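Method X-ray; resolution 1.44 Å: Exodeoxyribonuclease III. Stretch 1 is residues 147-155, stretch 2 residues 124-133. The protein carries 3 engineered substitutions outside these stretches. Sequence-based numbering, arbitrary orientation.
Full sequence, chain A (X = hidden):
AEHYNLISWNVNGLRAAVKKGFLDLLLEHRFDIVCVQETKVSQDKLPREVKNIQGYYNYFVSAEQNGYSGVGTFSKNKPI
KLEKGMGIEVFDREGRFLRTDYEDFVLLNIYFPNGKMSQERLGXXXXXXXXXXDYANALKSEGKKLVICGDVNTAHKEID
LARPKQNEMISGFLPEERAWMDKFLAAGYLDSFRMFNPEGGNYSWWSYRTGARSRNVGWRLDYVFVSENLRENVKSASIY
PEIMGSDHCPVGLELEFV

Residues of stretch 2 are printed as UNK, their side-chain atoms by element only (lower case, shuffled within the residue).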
ATOM      1  N   VAL A 147       2.527   8.374   7.307  1.00 13.23           N
ATOM      2  CA  VAL A 147       3.020   7.115   6.776  1.00 12.33           C
ATOM      3  C   VAL A 147       1.971   6.704   5.755  1.00 11.97           C
ATOM      4  O   VAL A 147       0.777   6.636   6.099  1.00 13.13           O
ATOM      5  CB  VAL A 147       3.149   6.048   7.876  1.00 11.40           C
ATOM      6  CG1 VAL A 147       3.592   4.715   7.280  1.00 14.70           C
ATOM      7  CG2 VAL A 147       4.113   6.500   8.884  1.00 14.00           C
ATOM      8  N   ILE A 148       2.379   6.446   4.519  1.00 12.00           N
ATOM      9  CA  ILE A 148       1.463   6.062   3.462  1.00 13.37           C
ATOM     10  C   ILE A 148       1.913   4.755   2.894  1.00 12.74           C
ATOM     11  O   ILE A 148       2.999   4.645   2.319  1.00 13.48           O
ATOM     12  CB  ILE A 148       1.422   7.119   2.330  1.00 13.33           C
ATOM     13  CG1 ILE A 148       1.039   8.485   2.932  1.00 13.98           C
ATOM     14  CG2 ILE A 148       0.435   6.702   1.243  1.00 15.94           C
ATOM     15  CD1 ILE A 148       2.144   9.540   2.765  1.00 18.73           C
ATOM     16  N   CYS A 149       1.088   3.730   3.038  1.00 11.35           N
ATOM     17  CA  CYS A 149       1.525   2.432   2.475  1.00 11.34           C
ATOM     18  C   CYS A 149       0.488   1.962   1.484  1.00 11.99           C
ATOM     19  O   CYS A 149      -0.734   2.204   1.612  1.00 12.04           O
ATOM     20  CB  CYS A 149       1.711   1.377   3.560  1.00 13.66           C
ATOM     21  SG  CYS A 149       0.267   0.991   4.585  1.00 14.64           S
ATOM     22  N   GLY A 150       0.979   1.157   0.544  1.00 14.30           N
ATOM     23  CA  GLY A 150       0.047   0.434  -0.303  1.00 14.22           C
ATOM     24  C   GLY A 150       0.598   0.243  -1.682  1.00 13.29           C
ATOM     25  O   GLY A 150       1.810   0.329  -1.955  1.00 12.89           O
ATOM     26  N   ASP A 151      -0.332  -0.106  -2.567  1.00 12.50           N
ATOM     27  CA  ASP A 151      -0.045  -0.498  -3.940  1.00 10.29           C
ATOM     28  C   ASP A 151      -0.271   0.716  -4.794  1.00 11.50           C
ATOM     29  O   ASP A 151      -1.429   1.108  -5.023  1.00 11.79           O
ATOM     30  CB  ASP A 151      -0.959  -1.655  -4.294  1.00 11.50           C
ATOM     31  CG  ASP A 151      -0.869  -2.092  -5.707  1.00 11.77           C
ATOM     32  OD1 ASP A 151      -0.036  -1.592  -6.478  1.00 13.68           O
ATOM     33  OD2 ASP A 151      -1.678  -2.994  -6.079  1.00 11.99           O
ATOM     34  N   VAL A 152       0.831   1.313  -5.234  1.00 11.15           N
ATOM     35  CA  VAL A 152       0.776   2.535  -6.042  1.00 12.74           C
ATOM     36  C   VAL A 152       0.443   2.169  -7.492  1.00 11.75           C
ATOM     37  O   VAL A 152       0.051   3.038  -8.278  1.00 12.91           O
ATOM     38  CB  VAL A 152       2.141   3.240  -5.898  1.00 11.86           C
ATOM     39  CG1 VAL A 152       2.266   4.466  -6.807  1.00 14.21           C
ATOM     40  CG2 VAL A 152       2.344   3.628  -4.429  1.00 13.13           C
ATOM     41  N   ASN A 153       0.641   0.902  -7.888  1.00 11.64           N
ATOM     42  CA  ASN A 153       0.376   0.468  -9.268  1.00 11.80           C
ATOM     43  C   ASN A 153       1.227   1.206 -10.297  1.00 12.75           C
ATOM     44  O   ASN A 153       0.875   1.232 -11.486  1.00 13.57           O
ATOM     45  CB  ASN A 153      -1.132   0.548  -9.622  1.00 13.19           C
ATOM     46  CG  ASN A 153      -1.830  -0.779  -9.431  1.00 15.83           C
ATOM     47  OD1 ASN A 153      -1.361  -1.798  -9.934  1.00 15.98           O
ATOM     48  ND2 ASN A 153      -2.895  -0.794  -8.627  1.00 17.77           N
ATOM     49  N   THR A 154       2.401   1.693  -9.849  1.00 14.19           N
ATOM     50  CA  THR A 154       3.396   2.304 -10.732  1.00 13.35           C
ATOM     51  C   THR A 154       4.780   1.975 -10.228  1.00 13.49           C
ATOM     52  O   THR A 154       4.987   1.984  -8.992  1.00 13.64           O
ATOM     53  CB  THR A 154       3.221   3.871 -10.770  1.00 14.60           C
ATOM     54  OG1 THR A 154       1.917   4.181 -11.283  1.00 15.07           O
ATOM     55  CG2 THR A 154       4.249   4.535 -11.689  1.00 15.65           C
ATOM     56  N   ALA A 155       5.691   1.641 -11.152  1.00 13.25           N
ATOM     57  CA  ALA A 155       7.116   1.499 -10.853  1.00 13.07           C
ATOM     58  C   ALA A 155       7.758   2.850 -11.126  1.00 14.06           C
ATOM     59  O   ALA A 155       7.685   3.357 -12.243  1.00 16.04           O
ATOM     60  CB  ALA A 155       7.737   0.375 -11.752  1.00 15.03           C
ATOM     61  N   UNK A 124      -8.784   8.166 -14.376  1.00 18.65           N
ATOM     62  CA  UNK A 124      -9.255   8.055 -13.017  1.00 18.19           C
ATOM     63  C   UNK A 124      -8.075   7.886 -12.080  1.00 17.32           C
ATOM     64  O   UNK A 124      -8.024   8.494 -11.004  1.00 16.36           O
ATOM     65  o   UNK A 124     -12.516   6.076  -7.759  1.00 19.30           O
ATOM     66  c   UNK A 124     -11.997   6.286  -9.006  1.00 17.32           C
ATOM     67  c   UNK A 124     -10.842   6.666 -11.509  1.00 17.43           C
ATOM     68  c   UNK A 124     -10.229   6.858 -12.891  1.00 18.06           C
ATOM     69  c   UNK A 124     -10.249   5.865 -10.552  1.00 16.57           C
ATOM     70  c   UNK A 124     -12.067   7.273 -11.188  1.00 17.80           C
ATOM     71  c   UNK A 124     -10.805   5.671  -9.306  1.00 16.27           C
ATOM     72  c   UNK A 124     -12.617   7.090  -9.928  1.00 19.29           C
ATOM     73  N   UNK A 125      -7.138   7.008 -12.444  1.00 16.34           N
ATOM     74  CA  UNK A 125      -5.915   6.824 -11.675  1.00 15.60           C
ATOM     75  C   UNK A 125      -5.170   8.160 -11.461  1.00 15.07           C
ATOM     76  O   UNK A 125      -4.783   8.474 -10.330  1.00 15.34           O
ATOM     77  c   UNK A 125      -4.996   5.813 -12.387  1.00 15.13           C
ATOM     78  n   UNK A 125      -0.659   3.372 -12.538  1.00 14.61           N
ATOM     79  c   UNK A 125      -1.550   4.260 -11.715  1.00 16.01           C
ATOM     80  c   UNK A 125      -2.839   4.582 -12.492  1.00 17.06           C
ATOM     81  c   UNK A 125      -3.681   5.568 -11.679  1.00 15.25           C
ATOM     82  N   UNK A 126      -4.988   8.921 -12.530  1.00 16.75           N
ATOM     83  CA  UNK A 126      -4.275  10.197 -12.399  1.00 16.62           C
ATOM     84  C   UNK A 126      -5.075  11.191 -11.539  1.00 18.02           C
ATOM     85  O   UNK A 126      -4.481  11.942 -10.744  1.00 17.96           O
ATOM     86  s   UNK A 126      -1.464   9.484 -13.883  1.00 21.69           S
ATOM     87  c   UNK A 126      -3.058   9.893 -14.634  1.00 20.41           C
ATOM     88  c   UNK A 126      -0.724  11.100 -13.767  1.00 24.32           C
ATOM     89  c   UNK A 126      -3.971  10.756 -13.763  1.00 19.81           C
ATOM     90  N   UNK A 127      -6.396  11.195 -11.675  1.00 16.87           N
ATOM     91  CA  UNK A 127      -7.226  12.071 -10.850  1.00 16.62           C
ATOM     92  C   UNK A 127      -7.144  11.646  -9.362  1.00 16.66           C
ATOM     93  O   UNK A 127      -7.114  12.476  -8.438  1.00 17.10           O
ATOM     94  c   UNK A 127      -8.655  12.029 -11.342  1.00 17.82           C
ATOM     95  N   UNK A 128      -7.130  10.348  -9.105  1.00 15.20           N
ATOM     96  CA  UNK A 128      -6.966   9.826  -7.742  1.00 14.83           C
ATOM     97  C   UNK A 128      -5.635  10.271  -7.184  1.00 15.76           C
ATOM     98  O   UNK A 128      -5.560  10.711  -6.035  1.00 14.29           O
ATOM     99  c   UNK A 128      -7.180   7.692  -6.367  1.00 12.83           C
ATOM    100  c   UNK A 128      -7.253   6.543  -3.819  1.00 16.01           C
ATOM    101  c   UNK A 128      -7.118   8.277  -7.740  1.00 13.49           C
ATOM    102  c   UNK A 128      -8.431   6.666  -4.570  1.00 16.28           C
ATOM    103  c   UNK A 128      -6.044   7.538  -5.639  1.00 13.20           C
ATOM    104  c   UNK A 128      -8.401   7.224  -5.847  1.00 15.57           C
ATOM    105  c   UNK A 128      -6.056   6.985  -4.357  1.00 16.79           C
ATOM    106  N   UNK A 129      -4.564  10.147  -7.964  1.00 15.36           N
ATOM    107  CA  UNK A 129      -3.230  10.582  -7.524  1.00 15.40           C
ATOM    108  C   UNK A 129      -3.315  12.080  -7.124  1.00 16.11           C
ATOM    109  O   UNK A 129      -2.753  12.457  -6.082  1.00 15.73           O
ATOM    110  o   UNK A 129       0.399   5.441  -9.439  1.00 13.77           O
ATOM    111  c   UNK A 129      -0.961   6.823  -8.047  1.00 14.56           C
ATOM    112  c   UNK A 129      -0.240   7.601 -10.210  1.00 15.02           C
ATOM    113  c   UNK A 129      -0.275   6.621  -9.223  1.00 14.18           C
ATOM    114  c   UNK A 129      -2.240  10.425  -8.675  1.00 14.56           C
ATOM    115  c   UNK A 129      -1.616   9.064  -8.857  1.00 13.15           C
ATOM    116  c   UNK A 129      -1.638   8.066  -7.852  1.00 14.04           C
ATOM    117  c   UNK A 129      -0.918   8.815 -10.023  1.00 14.49           C
ATOM    118  N   UNK A 130      -3.956  12.920  -7.940  1.00 17.18           N
ATOM    119  CA  UNK A 130      -4.014  14.360  -7.641  1.00 17.32           C
ATOM    120  C   UNK A 130      -4.748  14.606  -6.329  1.00 16.51           C
ATOM    121  O   UNK A 130      -4.321  15.411  -5.498  1.00 17.44           O
ATOM    122  o   UNK A 130      -2.649  15.117  -9.915  1.00 32.04           O
ATOM    123  c   UNK A 130      -4.732  15.085  -8.771  1.00 18.85           C
ATOM    124  c   UNK A 130      -3.888  15.201 -10.028  1.00 30.90           C
ATOM    125  o   UNK A 130      -4.479  15.425 -11.122  1.00 37.89           O
ATOM    126  N   UNK A 131      -5.877  13.915  -6.131  1.00 15.58           N
ATOM    127  CA  UNK A 131      -6.664  14.095  -4.912  1.00 17.09           C
ATOM    128  C   UNK A 131      -5.882  13.617  -3.714  1.00 15.27           C
ATOM    129  O   UNK A 131      -5.899  14.253  -2.682  1.00 16.62           O
ATOM    130  c   UNK A 131      -8.005  13.367  -5.002  1.00 17.51           C
ATOM    131  N   UNK A 132      -5.243  12.454  -3.813  1.00 13.76           N
ATOM    132  CA  UNK A 132      -4.419  12.003  -2.744  1.00 13.69           C
ATOM    133  C   UNK A 132      -3.297  12.978  -2.387  1.00 14.07           C
ATOM    134  O   UNK A 132      -3.074  13.239  -1.185  1.00 14.54           O
ATOM    135  c   UNK A 132      -2.674   9.988  -0.968  1.00 14.50           C
ATOM    136  c   UNK A 132      -0.149  10.278  -2.049  1.00 14.67           C
ATOM    137  c   UNK A 132      -3.820  10.623  -3.108  1.00 14.34           C
ATOM    138  c   UNK A 132      -1.510   9.748  -0.171  1.00 12.79           C
ATOM    139  c   UNK A 132      -1.284  10.475  -2.840  1.00 14.09           C
ATOM    140  c   UNK A 132      -0.269   9.968  -0.734  1.00 14.64           C
ATOM    141  c   UNK A 132      -2.555  10.316  -2.296  1.00 13.04           C
ATOM    142  N   UNK A 133      -2.617  13.530  -3.387  1.00 14.85           N
ATOM    143  CA  UNK A 133      -1.504  14.422  -3.068  1.00 16.36           C
ATOM    144  C   UNK A 133      -2.030  15.649  -2.332  1.00 17.15           C
ATOM    145  O   UNK A 133      -1.431  16.088  -1.332  1.00 15.44           O
ATOM    146  c   UNK A 133       1.147  15.925  -5.429  1.00 26.09           C
ATOM    147  c   UNK A 133      -0.766  14.806  -4.351  1.00 16.75           C
ATOM    148  c   UNK A 133       1.342  15.135  -3.023  1.00 18.81           C
ATOM    149  c   UNK A 133       0.441  15.722  -4.100  1.00 16.49           C
TER

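Position 124 opens a helical stretch and carries eight side-chain atoms: one carbon, then a six-carbon ring bearing an oxygen. All are out of reach of stretch 1. The hydroxylated ring identifies Tyr124.

At position 125, four carbons run in an unbranched row to a terminal nitrogen, which lies 2.8 Å from Asn153 O and 3.0 Å from Thr154 OG1. The chain is Lys125; all four chi angles are t, so it is fully extended and carries NZ the whole way to the loop.

Position 126 has two carbons, a sulfur and a final carbon, unbranched and without contact to stretch 1: Met126. Position 127 has a single carbon, out of reach of stretch 1, hence Ala127. Position 128 shows one carbon and a six-carbon ring without a heteroatom, buried but out of reach of stretch 1. This is Phe128.

Position 129 again has a carbon and a six-carbon ring bearing one oxygen. That oxygen lies 2.7 Å from Val152 O and 2.7 Å from Thr154 OG1, both near the ring plane, as suits a phenolic hydroxyl. The residue is Tyr129. Its CA-to-CB bond points sideways, but chi1 of -85° and chi2 of -16° bring the ring end nearer the loop.

Position 130 has two carbons, the second carrying two oxygens, exposed and without a partner in stretch 1; this carboxylate is Asp130. Position 131, with one carbon, likewise distant, is Ala131. Position 132 has one carbon and an all-carbon six-membered ring, and its CA-to-CB bond points toward stretch 1. A ring carbon lies 3.9 Å from Ile148 CG2, an apolar contact oblique to the ring. The residue is Phe132, and the carbon is CE1. Position 133 has four carbons forked at the second, none in contact with stretch 1, which gives Leu133.

The contacting positions 125, 129 and 132 are spaced by four and three residues, so they fall along one side of the helix. Its backbone is stitched by i to i+4 bonds, such as Tyr129 N to Lys125 O at 2.9 Å, and the donors that reach the loop carbonyls are side-chain atoms. Lys125 NZ donates to Asn153 O and Thr154 OG1; Tyr129 OH donates to Val152 O and accepts from Thr154 OG1. Thr154 OG1 thus links lysine and tyrosine as both acceptor and donor. Apolar packing accompanies this network: Val152 CG1 sits 4.1 Å from Tyr129 CZ, while Ile148 meets Phe132. The whole contact buries 245 Å².

Stretch 2 124-133: YKMAFYDAFL
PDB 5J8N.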